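Local coordinates for protein endosialidase (Enterobacteria phage phi92, PDB 4HIZ) that probably cleaves polysialic acid within the chain, hydrolysing alpha-2,8 and alpha-2,9 linkages between sialic acid residues, at residues Y409-E414 with L484-G489; P434-C439 with N457-I462; G320-N325 with F334-I339. All coordinates share one frame; numbering follows the deposited sequence.

In the fold
All three contacts lie in the catalytic beta-propeller domain. Contact 1 packs one sheet on the next, whereas contacts 2 and 3 each pair neighbouring strands of a single sheet. Contacts 1 and 2 are continuous, their centres 8 Å apart: strand 407-413 of contact 1 lies beside strand 435-442 of contact 2, Gly-412 O is 2.8 Å from Phe-437 N, and Thr-413 OG1 is 2.8 Å from Thr-436 OG1. Contact 3 belongs to another blade, its nearest atoms about 14 Å from those of contact 1 and about 17 Å from those of contact 2. None of the three supplies the residues seen lining the glycan pockets, such as His-136, Glu-176 and Trp-178.

Contact 1: residues Y409-E414 with L484-G489; sequences YIFGTE and LYYIFG
Phe-411 and Tyr-486 lie at the middle of a buried contact between two sheets of the propeller, where strand 407-413 faces strand 483-490. The strands run nearly the same way, 16° apart, too widely separated for backbone pairing, so side chains fill the gap. The two aromatic side chains slide past each other in opposite directions. Their planes differ by 21° but are so displaced that the rings barely overlap; instead each ring receives the other residue's CB over a face. Phe-411 CB sits 3.5 Å from the centroid of the Tyr-486 ring, above its centre, and Tyr-486 CB lies over Phe-411 nearer the rim. On the other face of Tyr-486 rests Phe-488 CD1, from the same strand.

Tyr-486 has CG anti to the backbone N (chi1 170°). Its OH lies 2.8 Å from Thr-413 OG1, at the ring edge near its plane, in a hydrogen bond either hydroxyl could donate. Thr-413 OG1 also bonds Thr-436 OG1, which joins this phenol to the neighbouring strand. At the far end the two methyls of Leu-484 divide the work: CD2 meets Phe-411 CZ at 3.5 Å and CD1 meets Tyr-409 CB at 3.9 Å. Val-477, part of a sodium site, packs against Phe-411, Leu-484 and Tyr-486. Face-to-face packing of neighbouring blades is the arrangement of a beta-propeller; in the later blade strand 71-75, from much earlier in the chain, is the edge strand.

Contact 2: residues P434-C439 with N457-I462; sequences PRTFMC and NITDQI
Thr-436 OG1 donates a short hydrogen bond, 2.6 Å, to Gln-461 OE1, approaching at a tilt of 26° from the amide plane. The other end of that amide is also held: Gln-461 NE2 gives a bond of 3.1 Å to Thr-459 OG1, close to the amide plane. A bend at chi2 (51°) turns Gln-461 CD back over its own strand, and the two bonds then fix how the amide is rotated.

Three backbone bonds join the antiparallel strands: Gln-461 N to Pro-434 O at 2.8 Å, Thr-436 N to Thr-459 O at 2.9 Å, and Ile-458 N to Thr-436 O at 3.0 Å. Between the non-hydrogen-bonded pairs Arg-435 with Asp-460 and Phe-437 with Asn-457, one strand has Thr-436 alone while the other has both Ile-458 and Thr-459, a beta bulge.

On the Thr-436 side, its CB meets Thr-459 CG2 at 3.6 Å, and Ile-458 CD1 reaches between Thr-436 CG2 and Met-438 CB. On the other side Phe-437 CE1 rests 3.7 Å from Asn-457 CB, while the edge of the Phe-437 ring points at the Arg-435 guanidinium, with Phe-437 CZ over one face near its rim. That cation is bound by Glu-414 and Glu-421, and Asp-460 OD2 pairs with Arg-532 of a second subunit. The chemistry thus splits by face: hydroxyls and an amide satisfy one another toward the adjoining blade, while the buried charges find their counterparts outside the two strands, Asp-460 tying the strand pair into the trimer.

Contact 3: residues G320-N325 with F334-I339; sequences GILYFN and FTRRTI
Tyr-323 holds its CG anti to the backbone N (chi1 170°), while the Arg-337 chain is fully extended from CG to NE. Beyond these atoms the phenol ring and the guanidinium lie as a flat stack. The planes are 10° apart, with Arg-337 CZ 4.0 Å from the ring centroid and NH1 over the ring's centre, a cation-pi contact. Arg-337 NH1 also bonds Leu-381 O, and Tyr-323 OH donates to a lone pair of Asn-325 OD1 at 2.9 Å.

The backbones form a beta hairpin, antiparallel and regular, whose second strand, 335-338, is an edge strand of a four-stranded propeller blade. Tyr-323 N to Thr-335 O, at 2.8 Å, is one of four bonds pairing Ile-321 with Arg-337 and Tyr-323 with Thr-335. A water bonds Tyr-323 O as well.

On the opposite face of the sheet, Phe-334 and Phe-324 lie side by side. Phe-334 CB stands 3.7 Å above the centre of the Phe-324 ring, and Phe-334 CD2 lies 4.0 Å from Leu-322 CB. Leu-322 CD2 also touches Arg-336 CG at 3.7 Å, and Arg-336 NH2 hydrogen-bonds Leu-287 O.

Contact 1: residues Y409-E414 with L484-G489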
# COMPACT_ATOMS: atom_id res chain seq x y z
N TYR A 409 -4.81 -3.50 -36.22
CA TYR A 409 -5.52 -2.69 -35.21
C TYR A 409 -4.53 -1.61 -34.79
O TYR A 409 -3.49 -1.91 -34.19
CB TYR A 409 -5.89 -3.53 -34.00
CG TYR A 409 -7.05 -4.46 -34.19
CD1 TYR A 409 -6.91 -5.65 -34.88
CD2 TYR A 409 -8.28 -4.17 -33.62
CE1 TYR A 409 -7.99 -6.51 -35.01
CE2 TYR A 409 -9.34 -5.02 -33.75
CZ TYR A 409 -9.19 -6.19 -34.44
OH TYR A 409 -10.25 -7.06 -34.57
N ILE A 410 -4.85 -0.35 -35.14
CA ILE A 410 -3.94 0.78 -34.99
C ILE A 410 -4.52 1.79 -34.01
O ILE A 410 -5.69 2.15 -34.15
CB ILE A 410 -3.70 1.48 -36.36
CG1 ILE A 410 -3.16 0.45 -37.36
CG2 ILE A 410 -2.72 2.65 -36.18
CD1 ILE A 410 -3.05 0.99 -38.79
N PHE A 411 -3.71 2.25 -33.05
CA PHE A 411 -4.18 3.10 -31.95
C PHE A 411 -3.39 4.40 -31.93
O PHE A 411 -2.20 4.43 -32.24
CB PHE A 411 -3.95 2.39 -30.60
CG PHE A 411 -4.78 1.15 -30.41
CD1 PHE A 411 -4.41 -0.06 -31.02
CD2 PHE A 411 -5.94 1.20 -29.68
CE1 PHE A 411 -5.18 -1.20 -30.85
CE2 PHE A 411 -6.73 0.04 -29.48
CZ PHE A 411 -6.35 -1.16 -30.06
N GLY A 412 -4.03 5.46 -31.47
CA GLY A 412 -3.34 6.71 -31.22
C GLY A 412 -4.17 7.51 -30.23
O GLY A 412 -5.34 7.19 -29.98
N THR A 413 -3.53 8.51 -29.64
CA THR A 413 -4.21 9.35 -28.63
C THR A 413 -3.80 10.78 -28.86
O THR A 413 -2.62 11.06 -29.00
CB THR A 413 -3.75 8.92 -27.22
OG1 THR A 413 -4.04 7.53 -27.02
CG2 THR A 413 -4.44 9.74 -26.12
N GLU A 414 -4.76 11.72 -28.82
CA GLU A 414 -4.34 13.12 -28.91
C GLU A 414 -3.75 13.57 -27.54
O GLU A 414 -4.03 12.97 -26.50
CB GLU A 414 -5.49 14.02 -29.37
CG GLU A 414 -6.67 13.99 -28.37
CD GLU A 414 -7.92 14.71 -28.87
OE1 GLU A 414 -7.88 15.35 -29.95
OE2 GLU A 414 -8.97 14.66 -28.15
N LEU A 484 -5.79 -8.29 -27.01
CA LEU A 484 -4.82 -7.31 -27.50
C LEU A 484 -4.75 -6.18 -26.45
O LEU A 484 -5.76 -5.86 -25.83
CB LEU A 484 -5.33 -6.79 -28.85
CG LEU A 484 -4.53 -5.60 -29.43
CD1 LEU A 484 -4.59 -5.64 -30.99
CD2 LEU A 484 -5.05 -4.24 -28.93
N TYR A 485 -3.57 -5.60 -26.23
CA TYR A 485 -3.37 -4.55 -25.23
C TYR A 485 -2.77 -3.32 -25.90
O TYR A 485 -1.71 -3.39 -26.53
CB TYR A 485 -2.39 -5.01 -24.15
CG TYR A 485 -2.86 -6.29 -23.49
CD1 TYR A 485 -2.57 -7.54 -24.06
CD2 TYR A 485 -3.60 -6.27 -22.30
CE1 TYR A 485 -3.01 -8.73 -23.50
CE2 TYR A 485 -4.03 -7.45 -21.73
CZ TYR A 485 -3.74 -8.66 -22.32
OH TYR A 485 -4.20 -9.85 -21.74
N TYR A 486 -3.47 -2.19 -25.77
CA TYR A 486 -2.85 -0.89 -26.09
C TYR A 486 -2.48 -0.29 -24.75
O TYR A 486 -3.37 0.00 -23.93
CB TYR A 486 -3.84 -0.01 -26.85
CG TYR A 486 -3.42 1.47 -27.04
CD1 TYR A 486 -2.15 1.80 -27.48
CD2 TYR A 486 -4.31 2.51 -26.76
CE1 TYR A 486 -1.77 3.11 -27.70
CE2 TYR A 486 -3.96 3.85 -26.96
CZ TYR A 486 -2.67 4.13 -27.43
OH TYR A 486 -2.30 5.44 -27.62
N ILE A 487 -1.19 -0.11 -24.51
CA ILE A 487 -0.73 0.28 -23.18
C ILE A 487 -0.06 1.63 -23.37
O ILE A 487 0.86 1.78 -24.19
CB ILE A 487 0.27 -0.76 -22.60
CG1 ILE A 487 -0.38 -2.15 -22.67
CG2 ILE A 487 0.67 -0.39 -21.14
CD1 ILE A 487 0.46 -3.25 -21.99
N PHE A 488 -0.54 2.62 -22.62
CA PHE A 488 -0.27 4.00 -23.03
C PHE A 488 -0.48 4.96 -21.86
O PHE A 488 -0.92 4.54 -20.79
CB PHE A 488 -1.16 4.40 -24.21
CG PHE A 488 -2.64 4.49 -23.86
CD1 PHE A 488 -3.37 3.34 -23.61
CD2 PHE A 488 -3.28 5.72 -23.79
CE1 PHE A 488 -4.73 3.39 -23.29
CE2 PHE A 488 -4.63 5.80 -23.47
CZ PHE A 488 -5.37 4.62 -23.23
N GLY A 489 -0.20 6.25 -22.09
CA GLY A 489 -0.25 7.22 -20.99
C GLY A 489 -1.54 8.01 -20.87
O GLY A 489 -2.26 8.24 -21.84

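Contact 2: residues P434-C439 with N457-I462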
# COMPACT_ATOMS: atom_id res chain seq x y z
N PRO A 434 -8.48 14.47 -23.51
CA PRO A 434 -8.05 13.96 -24.82
C PRO A 434 -8.65 12.60 -25.17
O PRO A 434 -8.77 11.69 -24.31
CB PRO A 434 -6.53 13.86 -24.70
CG PRO A 434 -6.27 13.78 -23.14
CD PRO A 434 -7.36 14.66 -22.58
N ARG A 435 -9.02 12.47 -26.44
CA ARG A 435 -9.58 11.23 -27.01
C ARG A 435 -8.51 10.24 -27.46
O ARG A 435 -7.49 10.64 -28.05
CB ARG A 435 -10.42 11.58 -28.24
CG ARG A 435 -11.70 12.40 -27.89
CD ARG A 435 -12.26 13.11 -29.14
NE ARG A 435 -11.29 14.09 -29.64
CZ ARG A 435 -11.40 14.74 -30.80
NH1 ARG A 435 -12.45 14.55 -31.60
NH2 ARG A 435 -10.44 15.58 -31.15
N THR A 436 -8.77 8.96 -27.19
CA THR A 436 -7.99 7.87 -27.77
C THR A 436 -8.77 7.23 -28.89
O THR A 436 -9.98 7.00 -28.76
CB THR A 436 -7.65 6.85 -26.67
OG1 THR A 436 -6.58 7.39 -25.89
CG2 THR A 436 -7.20 5.45 -27.26
N PHE A 437 -8.08 6.88 -29.99
CA PHE A 437 -8.74 6.33 -31.16
C PHE A 437 -8.11 5.02 -31.62
O PHE A 437 -6.95 4.75 -31.38
CB PHE A 437 -8.58 7.29 -32.34
CG PHE A 437 -9.26 8.62 -32.15
CD1 PHE A 437 -10.60 8.78 -32.51
CD2 PHE A 437 -8.54 9.72 -31.64
CE1 PHE A 437 -11.24 10.02 -32.36
CE2 PHE A 437 -9.19 10.98 -31.46
CZ PHE A 437 -10.52 11.12 -31.85
N MET A 438 -8.91 4.22 -32.30
CA MET A 438 -8.45 2.97 -32.88
C MET A 438 -9.05 2.90 -34.27
O MET A 438 -10.20 3.27 -34.49
CB MET A 438 -8.96 1.79 -32.04
CG MET A 438 -8.49 0.42 -32.58
SD MET A 438 -9.29 -0.93 -31.67
CE MET A 438 -10.96 -0.96 -32.36
N CYS A 439 -8.28 2.38 -35.23
CA CYS A 439 -8.87 2.00 -36.51
C CYS A 439 -8.45 0.57 -36.84
O CYS A 439 -7.52 0.01 -36.22
CB CYS A 439 -8.51 2.97 -37.66
SG CYS A 439 -6.77 2.98 -38.15
N ASN A 457 -13.25 6.57 -31.48
CA ASN A 457 -12.90 7.05 -30.13
C ASN A 457 -13.39 6.00 -29.14
O ASN A 457 -14.62 5.83 -28.96
CB ASN A 457 -13.58 8.42 -29.92
CG ASN A 457 -13.32 9.03 -28.55
OD1 ASN A 457 -12.36 8.67 -27.80
ND2 ASN A 457 -14.19 9.94 -28.19
N ILE A 458 -12.45 5.27 -28.53
CA ILE A 458 -12.77 4.11 -27.69
C ILE A 458 -12.65 4.38 -26.17
O ILE A 458 -13.18 3.61 -25.36
CB ILE A 458 -11.86 2.93 -28.04
CG1 ILE A 458 -10.38 3.37 -28.13
CG2 ILE A 458 -12.28 2.37 -29.40
CD1 ILE A 458 -9.40 2.17 -28.04
N THR A 459 -11.94 5.45 -25.81
CA THR A 459 -11.79 5.85 -24.39
C THR A 459 -11.25 7.27 -24.37
O THR A 459 -10.68 7.71 -25.37
CB THR A 459 -10.83 4.89 -23.61
OG1 THR A 459 -10.61 5.42 -22.29
CG2 THR A 459 -9.47 4.78 -24.30
N ASP A 460 -11.50 8.01 -23.28
CA ASP A 460 -10.97 9.36 -23.13
C ASP A 460 -10.11 9.42 -21.87
O ASP A 460 -10.52 8.91 -20.79
CB ASP A 460 -12.10 10.39 -22.90
CG ASP A 460 -12.90 10.74 -24.16
OD1 ASP A 460 -12.57 10.26 -25.27
OD2 ASP A 460 -13.87 11.53 -24.03
N GLN A 461 -8.98 10.10 -21.99
CA GLN A 461 -8.00 10.29 -20.92
C GLN A 461 -8.13 11.71 -20.36
O GLN A 461 -9.01 12.47 -20.78
CB GLN A 461 -6.59 10.08 -21.51
CG GLN A 461 -6.23 8.59 -21.53
CD GLN A 461 -7.29 7.72 -22.20
OE1 GLN A 461 -7.47 7.76 -23.44
NE2 GLN A 461 -8.00 6.91 -21.38
N ILE A 462 -7.22 12.06 -19.46
CA ILE A 462 -7.13 13.43 -18.94
C ILE A 462 -5.74 14.00 -19.21
O ILE A 462 -4.73 13.34 -19.00
CB ILE A 462 -7.40 13.43 -17.40
CG1 ILE A 462 -8.88 13.11 -17.12
CG2 ILE A 462 -6.99 14.79 -16.75
CD1 ILE A 462 -9.14 12.74 -15.62

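Contact 3: residues G320-N325 with F334-I339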
# COMPACT_ATOMS: atom_id res chain seq x y z
N GLY A 320 13.31 5.49 -40.73
CA GLY A 320 13.29 4.14 -41.26
C GLY A 320 13.64 3.15 -40.19
O GLY A 320 13.20 3.29 -39.03
N ILE A 321 14.45 2.15 -40.56
CA ILE A 321 14.82 1.11 -39.62
C ILE A 321 16.32 0.92 -39.56
O ILE A 321 17.04 1.20 -40.52
CB ILE A 321 14.14 -0.23 -39.97
CG1 ILE A 321 14.70 -0.83 -41.29
CG2 ILE A 321 12.59 -0.04 -40.04
CD1 ILE A 321 14.09 -2.20 -41.62
N LEU A 322 16.80 0.44 -38.42
CA LEU A 322 18.13 -0.14 -38.33
C LEU A 322 17.93 -1.64 -38.41
O LEU A 322 17.29 -2.24 -37.53
CB LEU A 322 18.80 0.24 -37.00
CG LEU A 322 18.79 1.75 -36.69
CD1 LEU A 322 19.50 1.99 -35.37
CD2 LEU A 322 19.47 2.59 -37.82
N TYR A 323 18.48 -2.25 -39.46
CA TYR A 323 18.28 -3.67 -39.70
C TYR A 323 19.52 -4.47 -39.27
O TYR A 323 20.62 -4.24 -39.76
CB TYR A 323 17.96 -3.89 -41.20
CG TYR A 323 17.97 -5.34 -41.60
CD1 TYR A 323 16.85 -6.13 -41.45
CD2 TYR A 323 19.12 -5.91 -42.14
CE1 TYR A 323 16.89 -7.47 -41.82
CE2 TYR A 323 19.16 -7.23 -42.49
CZ TYR A 323 18.06 -8.01 -42.34
OH TYR A 323 18.17 -9.34 -42.73
N PHE A 324 19.33 -5.38 -38.32
CA PHE A 324 20.42 -6.16 -37.74
C PHE A 324 20.31 -7.57 -38.30
O PHE A 324 19.36 -8.30 -38.03
CB PHE A 324 20.26 -6.26 -36.22
CG PHE A 324 20.53 -4.98 -35.49
CD1 PHE A 324 19.58 -3.94 -35.48
CD2 PHE A 324 21.72 -4.83 -34.79
CE1 PHE A 324 19.83 -2.78 -34.78
CE2 PHE A 324 21.98 -3.65 -34.07
CZ PHE A 324 21.01 -2.63 -34.05
N ASN A 325 21.29 -7.99 -39.10
CA ASN A 325 21.17 -9.27 -39.76
C ASN A 325 21.37 -10.46 -38.81
O ASN A 325 20.73 -11.52 -38.96
CB ASN A 325 22.14 -9.34 -40.95
CG ASN A 325 21.86 -10.53 -41.83
OD1 ASN A 325 20.77 -10.63 -42.43
ND2 ASN A 325 22.79 -11.47 -41.88
N PHE A 334 24.60 -3.26 -38.33
CA PHE A 334 23.26 -2.98 -38.81
C PHE A 334 23.32 -2.09 -40.02
O PHE A 334 24.36 -1.45 -40.29
CB PHE A 334 22.38 -2.29 -37.71
CG PHE A 334 22.98 -1.02 -37.20
CD1 PHE A 334 23.90 -1.03 -36.16
CD2 PHE A 334 22.69 0.20 -37.82
CE1 PHE A 334 24.50 0.14 -35.72
CE2 PHE A 334 23.27 1.39 -37.37
CZ PHE A 334 24.18 1.37 -36.33
N THR A 335 22.23 -2.04 -40.76
CA THR A 335 22.17 -1.11 -41.90
C THR A 335 20.93 -0.26 -41.78
O THR A 335 19.90 -0.69 -41.28
CB THR A 335 22.11 -1.80 -43.27
OG1 THR A 335 21.07 -2.80 -43.23
CG2 THR A 335 23.45 -2.43 -43.64
N ARG A 336 21.05 0.99 -42.23
CA ARG A 336 19.92 1.92 -42.21
C ARG A 336 19.12 1.74 -43.49
O ARG A 336 19.69 1.80 -44.61
CB ARG A 336 20.42 3.35 -42.12
CG ARG A 336 21.27 3.65 -40.89
CD ARG A 336 21.53 5.16 -40.79
NE ARG A 336 22.47 5.44 -39.71
CZ ARG A 336 22.47 6.55 -39.00
NH1 ARG A 336 21.56 7.49 -39.25
NH2 ARG A 336 23.38 6.73 -38.05
N ARG A 337 17.83 1.52 -43.35
CA ARG A 337 16.93 1.41 -44.50
C ARG A 337 15.80 2.41 -44.34
O ARG A 337 15.02 2.31 -43.38
CB ARG A 337 16.40 -0.02 -44.60
CG ARG A 337 17.55 -1.04 -44.91
CD ARG A 337 17.12 -2.47 -44.84
NE ARG A 337 18.27 -3.33 -45.15
CZ ARG A 337 18.21 -4.63 -45.34
NH1 ARG A 337 17.05 -5.26 -45.27
NH2 ARG A 337 19.32 -5.30 -45.65
N THR A 338 15.73 3.38 -45.24
CA THR A 338 14.80 4.51 -45.01
C THR A 338 13.58 4.47 -45.92
O THR A 338 13.60 3.86 -47.00
CB THR A 338 15.51 5.87 -45.23
OG1 THR A 338 16.06 5.93 -46.55
CG2 THR A 338 16.64 6.06 -44.21
N ILE A 339 12.52 5.14 -45.46
CA ILE A 339 11.37 5.36 -46.32
C ILE A 339 11.63 6.61 -47.16
O ILE A 339 12.60 7.35 -46.91
CB ILE A 339 10.06 5.51 -45.49
CG1 ILE A 339 10.07 6.81 -44.65
CG2 ILE A 339 9.87 4.28 -44.61
CD1 ILE A 339 8.68 7.09 -43.98
O HOH W 1 22.40 -5.58 -41.70